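Local coordinates for protein GTP cyclohydrolase 1 type 2 homolog (Staphylococcus aureus subsp. aureus, PDB 3LNL) that is of unknown function but belongs to the NIF3 family and binds a pair of zinc ions within a toroid-shaped homohexamer capped by PII-like domains, at residues V18-L32 and N97-P109. The protein carries 2 engineered substitutions. Sequence-based numbering, arbitrary orientation.
Sequences VPFSTAESWDNVGLL and NLIAMHTNLDVNP. With ZN (zinc ion), chain G.
The carboxylate of D27 joins H102 and T103 at the start of helix 103-106. H102 ND1 donates to D27 OD1 at 2.8 Å; the acceptor lies in the imidazole plane and is met on its syn side, somewhat out of the carboxylate plane. The backbone N of N28 reaches the same oxygen from the opposite face of the carboxylate. D27 OD2 takes two more bonds, from T103 N and, at 2.6 Å, from T103 OG1 on its anti side, again tilted from the plane. Four donors thus hold the carboxylate and fix its rotation. T103 OG1 sits between its backbone N and carbonyl carbon (chi1 60°), where it can give to D27 and also accept from E24 N at 2.8 Å.

N104 makes a second polar link. Its ND2 donates to V18 O at 2.9 Å, with the oxygen in the amide plane but the donor above the carbonyl plane. Water 1 bridges T22 OG1, N104 O and N108 ND2; the N108 amide is also held by H17 O, at ND2, and by H110 N, at OD1.

Strands 30-32 and 97-100 pair antiparallel. G30 and A100 exchange two backbone bonds, and L32 N donates to L98 O.

Apolar packing fills in beside these bonds. M101 bends at chi3 (81°) and brings CE tightly against V18 CB, at 3.5 Å. Its CG lies near F20 CE2. L32 CD1 rests on A100 CB. Separately, the carbonyl oxygen of A100 meets the edge of the F20 ring in plane.

D106 binds zinc through both oxygens, with H68 and E333 completing the protein ligands. H102 NE2 lies 2.7 Å from water 2, itself a zinc ligand. D27 probably helps to orient this second-shell histidine. The arrangement joins the outermost strand, within the chain, of a NIF3-domain sheet to strand 97-100 and the short helix after it, which carries a ligand of the dinuclear zinc site.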
ATOM      1  N   VAL B  18      12.545  26.023  19.264  1.00 14.56           N
ATOM      2  CA  VAL B  18      11.706  24.814  19.224  1.00 13.83           C
ATOM      3  C   VAL B  18      11.452  24.479  17.757  1.00 14.82           C
ATOM      4  O   VAL B  18      10.368  24.758  17.199  1.00 13.82           O
ATOM      5  CB  VAL B  18      10.348  25.013  19.962  1.00 15.05           C
ATOM      6  CG1 VAL B  18       9.521  23.699  20.019  1.00 12.02           C
ATOM      7  CG2 VAL B  18      10.530  25.610  21.395  1.00 11.51           C
ATOM      8  N   PRO B  19      12.489  23.965  17.092  1.00 15.36           N
ATOM      9  CA  PRO B  19      12.478  23.974  15.627  1.00 16.07           C
ATOM     10  C   PRO B  19      11.275  23.253  15.036  1.00 16.31           C
ATOM     11  O   PRO B  19      11.018  22.096  15.390  1.00 14.95           O
ATOM     12  CB  PRO B  19      13.751  23.235  15.245  1.00 16.68           C
ATOM     13  CG  PRO B  19      14.603  23.223  16.453  1.00 16.21           C
ATOM     14  CD  PRO B  19      13.809  23.625  17.651  1.00 15.58           C
ATOM     15  N   PHE B  20      10.602  23.911  14.090  1.00 15.75           N
ATOM     16  CA  PHE B  20       9.403  23.322  13.509  1.00 15.60           C
ATOM     17  C   PHE B  20       9.714  22.017  12.773  1.00 16.17           C
ATOM     18  O   PHE B  20       8.854  21.137  12.688  1.00 14.59           O
ATOM     19  CB  PHE B  20       8.703  24.333  12.632  1.00 16.64           C
ATOM     20  CG  PHE B  20       8.029  25.399  13.432  1.00 17.11           C
ATOM     21  CD1 PHE B  20       8.642  26.612  13.655  1.00 18.35           C
ATOM     22  CD2 PHE B  20       6.817  25.138  14.061  1.00 17.32           C
ATOM     23  CE1 PHE B  20       8.036  27.586  14.430  1.00 20.07           C
ATOM     24  CE2 PHE B  20       6.201  26.098  14.851  1.00 16.54           C
ATOM     25  CZ  PHE B  20       6.799  27.330  15.031  1.00 19.26           C
ATOM     26  N   SER B  21      10.958  21.875  12.310  1.00 15.37           N
ATOM     27  CA  SER B  21      11.401  20.686  11.612  1.00 16.17           C
ATOM     28  C   SER B  21      11.440  19.426  12.514  1.00 16.19           C
ATOM     29  O   SER B  21      11.483  18.312  12.015  1.00 15.47           O
ATOM     30  CB  SER B  21      12.807  20.951  11.010  1.00 16.55           C
ATOM     31  OG  SER B  21      13.841  20.960  12.017  1.00 15.91           O
ATOM     32  N   THR B  22      11.419  19.603  13.835  1.00 15.30           N
ATOM     33  CA  THR B  22      11.424  18.453  14.716  1.00 15.25           C
ATOM     34  C   THR B  22      10.025  17.898  14.916  1.00 16.39           C
ATOM     35  O   THR B  22       9.871  16.868  15.604  1.00 14.46           O
ATOM     36  CB  THR B  22      12.124  18.742  16.049  1.00 15.89           C
ATOM     37  OG1 THR B  22      11.433  19.768  16.771  1.00 13.17           O
ATOM     38  CG2 THR B  22      13.640  19.153  15.772  1.00 13.06           C
ATOM     39  N   ALA B  23       9.000  18.588  14.371  1.00 16.14           N
ATOM     40  CA  ALA B  23       7.637  18.039  14.402  1.00 16.32           C
ATOM     41  C   ALA B  23       7.559  16.800  13.520  1.00 17.70           C
ATOM     42  O   ALA B  23       8.341  16.665  12.590  1.00 16.89           O
ATOM     43  CB  ALA B  23       6.602  19.102  13.955  1.00 17.18           C
ATOM     44  N   GLU B  24       6.626  15.891  13.813  1.00 18.36           N
ATOM     45  CA  GLU B  24       6.441  14.679  12.999  1.00 19.29           C
ATOM     46  C   GLU B  24       5.949  15.098  11.634  1.00 19.68           C
ATOM     47  O   GLU B  24       5.349  16.145  11.493  1.00 17.08           O
ATOM     48  CB  GLU B  24       5.417  13.723  13.634  1.00 20.20           C
ATOM     49  CG  GLU B  24       5.726  13.336  15.062  1.00 25.44           C
ATOM     50  CD  GLU B  24       6.832  12.341  15.156  1.00 33.49           C
ATOM     51  OE1 GLU B  24       7.458  12.258  16.241  1.00 41.47           O
ATOM     52  OE2 GLU B  24       7.034  11.599  14.171  1.00 38.64           O
ATOM     53  N   SER B  25       6.208  14.279  10.615  1.00 20.80           N
ATOM     54  CA  SER B  25       5.882  14.646   9.237  1.00 21.10           C
ATOM     55  C   SER B  25       4.385  14.662   8.949  1.00 20.83           C
ATOM     56  O   SER B  25       3.952  15.373   8.067  1.00 20.54           O
ATOM     57  CB  SER B  25       6.561  13.679   8.258  1.00 22.36           C
ATOM     58  OG  SER B  25       6.036  12.385   8.477  1.00 24.99           O
ATOM     59  N   TRP B  26       3.582  13.930   9.724  1.00 20.39           N
ATOM     60  CA  TRP B  26       2.119  14.025   9.620  1.00 19.55           C
ATOM     61  C   TRP B  26       1.515  15.279  10.296  1.00 18.88           C
ATOM     62  O   TRP B  26       0.338  15.520  10.142  1.00 17.26           O
ATOM     63  CB  TRP B  26       1.418  12.770  10.201  1.00 21.34           C
ATOM     64  CG  TRP B  26       1.879  12.417  11.579  1.00 21.11           C
ATOM     65  CD1 TRP B  26       2.803  11.461  11.910  1.00 21.48           C
ATOM     66  CD2 TRP B  26       1.465  13.031  12.821  1.00 22.64           C
ATOM     67  NE1 TRP B  26       3.008  11.464  13.290  1.00 23.07           N
ATOM     68  CE2 TRP B  26       2.194  12.401  13.866  1.00 23.33           C
ATOM     69  CE3 TRP B  26       0.570  14.033  13.144  1.00 23.19           C
ATOM     70  CZ2 TRP B  26       2.059  12.763  15.187  1.00 24.90           C
ATOM     71  CZ3 TRP B  26       0.430  14.393  14.487  1.00 25.39           C
ATOM     72  CH2 TRP B  26       1.170  13.744  15.487  1.00 25.40           C
ATOM     73  N   ASP B  27       2.293  16.018  11.099  1.00 16.17           N
ATOM     74  CA  ASP B  27       1.744  17.068  11.936  1.00 15.31           C
ATOM     75  C   ASP B  27       1.501  18.334  11.088  1.00 15.68           C
ATOM     76  O   ASP B  27       1.926  18.412   9.913  1.00 16.51           O
ATOM     77  CB  ASP B  27       2.734  17.365  13.063  1.00 15.33           C
ATOM     78  CG  ASP B  27       2.103  17.952  14.284  1.00 13.87           C
ATOM     79  OD1 ASP B  27       0.897  18.267  14.297  1.00 15.11           O
ATOM     80  OD2 ASP B  27       2.878  18.134  15.274  1.00 13.22           O
ATOM     81  N   ASN B  28       0.771  19.277  11.661  1.00 14.57           N
ATOM     82  CA  ASN B  28       0.504  20.554  11.033  1.00 14.65           C
ATOM     83  C   ASN B  28       0.928  21.666  11.972  1.00 13.59           C
ATOM     84  O   ASN B  28       0.195  22.013  12.903  1.00 15.94           O
ATOM     85  CB  ASN B  28      -0.964  20.638  10.680  1.00 13.88           C
ATOM     86  CG  ASN B  28      -1.256  21.769   9.705  1.00 18.14           C
ATOM     87  OD1 ASN B  28      -0.424  22.084   8.883  1.00 17.16           O
ATOM     88  ND2 ASN B  28      -2.411  22.412   9.841  1.00 16.62           N
ATOM     89  N   VAL B  29       2.130  22.210  11.758  1.00 13.39           N
ATOM     90  CA  VAL B  29       2.727  23.158  12.716  1.00 12.99           C
ATOM     91  C   VAL B  29       3.111  24.473  12.087  1.00 13.90           C
ATOM     92  O   VAL B  29       3.179  24.601  10.851  1.00 13.30           O
ATOM     93  CB  VAL B  29       3.930  22.555  13.509  1.00 13.59           C
ATOM     94  CG1 VAL B  29       3.472  21.371  14.399  1.00 12.12           C
ATOM     95  CG2 VAL B  29       5.060  22.127  12.597  1.00 13.47           C
ATOM     96  N   GLY B  30       3.307  25.482  12.924  1.00 12.25           N
ATOM     97  CA  GLY B  30       3.699  26.780  12.440  1.00 12.12           C
ATOM     98  C   GLY B  30       2.544  27.746  12.369  1.00 11.36           C
ATOM     99  O   GLY B  30       1.571  27.629  13.126  1.00 12.96           O
ATOM    100  N   LEU B  31       2.654  28.734  11.487  1.00 11.62           N
ATOM    101  CA  LEU B  31       1.572  29.755  11.345  1.00 11.70           C
ATOM    102  C   LEU B  31       0.425  29.092  10.594  1.00 11.92           C
ATOM    103  O   LEU B  31       0.552  28.829   9.422  1.00 13.48           O
ATOM    104  CB  LEU B  31       2.070  30.990  10.580  1.00 10.39           C
ATOM    105  CG  LEU B  31       1.052  32.116  10.409  1.00 11.26           C
ATOM    106  CD1 LEU B  31       0.611  32.630  11.765  1.00  9.22           C
ATOM    107  CD2 LEU B  31       1.605  33.247   9.502  1.00  9.40           C
ATOM    108  N   LEU B  32      -0.671  28.785  11.275  1.00 11.56           N
ATOM    109  CA  LEU B  32      -1.790  28.089  10.633  1.00 11.50           C
ATOM    110  C   LEU B  32      -2.780  29.097  10.071  1.00 12.20           C
ATOM    111  O   LEU B  32      -3.430  28.851   9.057  1.00 13.01           O
ATOM    112  CB  LEU B  32      -2.523  27.185  11.627  1.00 12.08           C
ATOM    113  CG  LEU B  32      -1.668  26.012  12.201  1.00 14.15           C
ATOM    114  CD1 LEU B  32      -2.533  24.912  12.898  1.00 12.76           C
ATOM    115  CD2 LEU B  32      -0.753  25.411  11.076  1.00 11.67           C
ATOM    116  N   ASN B  97      -3.868  36.013  14.739  1.00 12.91           N
ATOM    117  CA  ASN B  97      -2.973  35.050  14.194  1.00 12.22           C
ATOM    118  C   ASN B  97      -2.830  33.856  15.145  1.00 11.68           C
ATOM    119  O   ASN B  97      -2.693  34.035  16.353  1.00 13.04           O
ATOM    120  CB  ASN B  97      -1.596  35.691  14.011  1.00 12.26           C
ATOM    121  CG  ASN B  97      -1.650  36.972  13.255  1.00 14.35           C
ATOM    122  OD1 ASN B  97      -1.801  36.956  12.041  1.00 14.73           O
ATOM    123  ND2 ASN B  97      -1.525  38.104  13.964  1.00 10.98           N
ATOM    124  N   LEU B  98      -2.788  32.653  14.583  1.00 10.70           N
ATOM    125  CA  LEU B  98      -2.735  31.418  15.340  1.00 11.48           C
ATOM    126  C   LEU B  98      -1.548  30.603  14.858  1.00 11.26           C
ATOM    127  O   LEU B  98      -1.502  30.205  13.694  1.00 11.57           O
ATOM    128  CB  LEU B  98      -4.039  30.595  15.179  1.00 11.07           C
ATOM    129  CG  LEU B  98      -4.000  29.220  15.895  1.00 14.67           C
ATOM    130  CD1 LEU B  98      -3.821  29.400  17.460  1.00 13.09           C
ATOM    131  CD2 LEU B  98      -5.217  28.353  15.582  1.00 15.13           C
ATOM    132  N   ILE B  99      -0.639  30.321  15.775  1.00 10.33           N
ATOM    133  CA  ILE B  99       0.524  29.470  15.514  1.00 11.94           C
ATOM    134  C   ILE B  99       0.392  28.194  16.354  1.00 11.82           C
ATOM    135  O   ILE B  99      -0.002  28.256  17.513  1.00 13.03           O
ATOM    136  CB  ILE B  99       1.831  30.218  15.963  1.00 12.03           C
ATOM    137  CG1 ILE B  99       2.033  31.486  15.100  1.00 11.79           C
ATOM    138  CG2 ILE B  99       3.070  29.256  16.010  1.00 11.58           C
ATOM    139  CD1 ILE B  99       3.034  32.569  15.768  1.00  8.58           C
ATOM    140  N   ALA B 100       0.693  27.047  15.753  1.00 11.56           N
ATOM    141  CA  ALA B 100       0.667  25.800  16.447  1.00 12.30           C
ATOM    142  C   ALA B 100       2.105  25.328  16.666  1.00 12.41           C
ATOM    143  O   ALA B 100       2.898  25.175  15.708  1.00 13.39           O
ATOM    144  CB  ALA B 100      -0.087  24.700  15.633  1.00 12.36           C
ATOM    145  N   MET B 101       2.429  25.088  17.923  1.00 12.93           N
ATOM    146  CA  MET B 101       3.693  24.453  18.301  1.00 13.03           C
ATOM    147  C   MET B 101       3.309  23.118  18.885  1.00 12.90           C
ATOM    148  O   MET B 101       3.113  22.992  20.125  1.00 11.57           O
ATOM    149  CB  MET B 101       4.451  25.356  19.301  1.00 12.31           C
ATOM    150  CG  MET B 101       4.975  26.677  18.650  1.00 15.28           C
ATOM    151  SD  MET B 101       5.796  27.654  19.914  1.00 16.65           S
ATOM    152  CE  MET B 101       7.422  26.841  19.937  1.00 14.60           C
ATOM    153  N   HIS B 102       3.181  22.118  17.985  1.00 12.47           N
ATOM    154  CA  HIS B 102       2.613  20.851  18.365  1.00 12.44           C
ATOM    155  C   HIS B 102       3.689  19.821  18.675  1.00 13.55           C
ATOM    156  O   HIS B 102       4.375  19.977  19.688  1.00 13.59           O
ATOM    157  CB  HIS B 102       1.593  20.351  17.358  1.00 12.71           C
ATOM    158  CG  HIS B 102       0.786  19.210  17.868  1.00 11.30           C
ATOM    159  ND1 HIS B 102       0.344  18.181  17.056  1.00 11.97           N
ATOM    160  CD2 HIS B 102       0.388  18.904  19.129  1.00 11.66           C
ATOM    161  CE1 HIS B 102      -0.322  17.303  17.799  1.00 13.56           C
ATOM    162  NE2 HIS B 102      -0.298  17.708  19.061  1.00 12.71           N
ATOM    163  N   THR B 103       3.917  18.823  17.810  1.00 12.74           N
ATOM    164  CA  THR B 103       4.851  17.776  18.194  1.00 12.16           C
ATOM    165  C   THR B 103       6.300  18.306  18.312  1.00 13.12           C
ATOM    166  O   THR B 103       7.052  17.729  19.055  1.00 13.81           O
ATOM    167  CB  THR B 103       4.770  16.508  17.331  1.00 12.36           C
ATOM    168  OG1 THR B 103       5.038  16.822  15.964  1.00 12.05           O
ATOM    169  CG2 THR B 103       3.379  15.811  17.478  1.00 12.09           C
ATOM    170  N   ASN B 104       6.686  19.405  17.638  1.00 12.62           N
ATOM    171  CA  ASN B 104       7.965  20.067  17.986  1.00 12.65           C
ATOM    172  C   ASN B 104       8.116  20.418  19.470  1.00 11.70           C
ATOM    173  O   ASN B 104       9.195  20.283  20.053  1.00 11.13           O
ATOM    174  CB  ASN B 104       8.346  21.260  17.053  1.00 12.74           C
ATOM    175  CG  ASN B 104       7.261  22.308  16.945  1.00 15.50           C
ATOM    176  OD1 ASN B 104       6.052  21.989  16.920  1.00 13.23           O
ATOM    177  ND2 ASN B 104       7.681  23.592  16.917  1.00 10.86           N
ATOM    178  N   LEU B 105       7.032  20.806  20.111  1.00 11.90           N
ATOM    179  CA  LEU B 105       7.090  21.072  21.548  1.00 12.11           C
ATOM    180  C   LEU B 105       7.029  19.789  22.381  1.00 12.35           C
ATOM    181  O   LEU B 105       7.588  19.768  23.468  1.00 13.39           O
ATOM    182  CB  LEU B 105       5.969  22.039  21.947  1.00 12.47           C
ATOM    183  CG  LEU B 105       6.094  22.693  23.312  1.00 12.06           C
ATOM    184  CD1 LEU B 105       7.230  23.739  23.339  1.00 11.02           C
ATOM    185  CD2 LEU B 105       4.691  23.316  23.629  1.00 12.74           C
ATOM    186  N   ASP B 106       6.370  18.731  21.876  1.00 13.59           N
ATOM    187  CA  ASP B 106       6.363  17.414  22.556  1.00 13.99           C
ATOM    188  C   ASP B 106       7.754  16.806  22.653  1.00 13.53           C
ATOM    189  O   ASP B 106       8.029  16.061  23.597  1.00 13.19           O
ATOM    190  CB  ASP B 106       5.409  16.403  21.880  1.00 13.64           C
ATOM    191  CG  ASP B 106       3.941  16.724  22.156  1.00 16.84           C
ATOM    192  OD1 ASP B 106       3.648  16.943  23.368  1.00 13.00           O
ATOM    193  OD2 ASP B 106       3.109  16.750  21.189  1.00 14.55           O
ATOM    194  N   VAL B 107       8.622  17.119  21.688  1.00 13.31           N
ATOM    195  CA  VAL B 107       9.932  16.497  21.612  1.00 12.07           C
ATOM    196  C   VAL B 107      11.088  17.410  22.024  1.00 13.03           C
ATOM    197  O   VAL B 107      12.255  17.007  22.042  1.00 12.08           O
ATOM    198  CB  VAL B 107      10.219  15.939  20.216  1.00 13.64           C
ATOM    199  CG1 VAL B 107       9.093  14.941  19.761  1.00 11.81           C
ATOM    200  CG2 VAL B 107      10.506  17.095  19.190  1.00 10.58           C
ATOM    201  N   ASN B 108      10.769  18.623  22.432  1.00 12.77           N
ATOM    202  CA  ASN B 108      11.793  19.593  22.787  1.00 13.14           C
ATOM    203  C   ASN B 108      12.361  19.335  24.196  1.00 14.05           C
ATOM    204  O   ASN B 108      11.583  19.060  25.132  1.00 14.89           O
ATOM    205  CB  ASN B 108      11.170  20.968  22.761  1.00 13.27           C
ATOM    206  CG  ASN B 108      12.202  22.046  22.798  1.00 15.38           C
ATOM    207  OD1 ASN B 108      12.550  22.549  23.879  1.00 13.54           O
ATOM    208  ND2 ASN B 108      12.739  22.387  21.607  1.00 12.42           N
ATOM    209  N   PRO B 109      13.690  19.480  24.369  1.00 14.48           N
ATOM    210  CA  PRO B 109      14.262  19.317  25.720  1.00 14.20           C
ATOM    211  C   PRO B 109      13.640  20.201  26.785  1.00 14.75           C
ATOM    212  O   PRO B 109      13.722  19.861  27.958  1.00 14.67           O
ATOM    213  CB  PRO B 109      15.737  19.707  25.556  1.00 15.72           C
ATOM    214  CG  PRO B 109      16.029  19.698  24.048  1.00 14.73           C
ATOM    215  CD  PRO B 109      14.688  19.974  23.387  1.00 14.77           C
TER
HETATM  216 ZN    ZN G 402       1.509  16.896  22.856  0.50 23.93          ZN
HETATM  217  O   HOH W   1      11.714  20.953  19.376  1.00 13.16           O
HETATM  218  O   HOH W   2      -0.115  16.671  21.564  1.00 12.36           O
HETATM  219  O   HOH W   3       1.152  14.733  22.874  1.00 12.58           O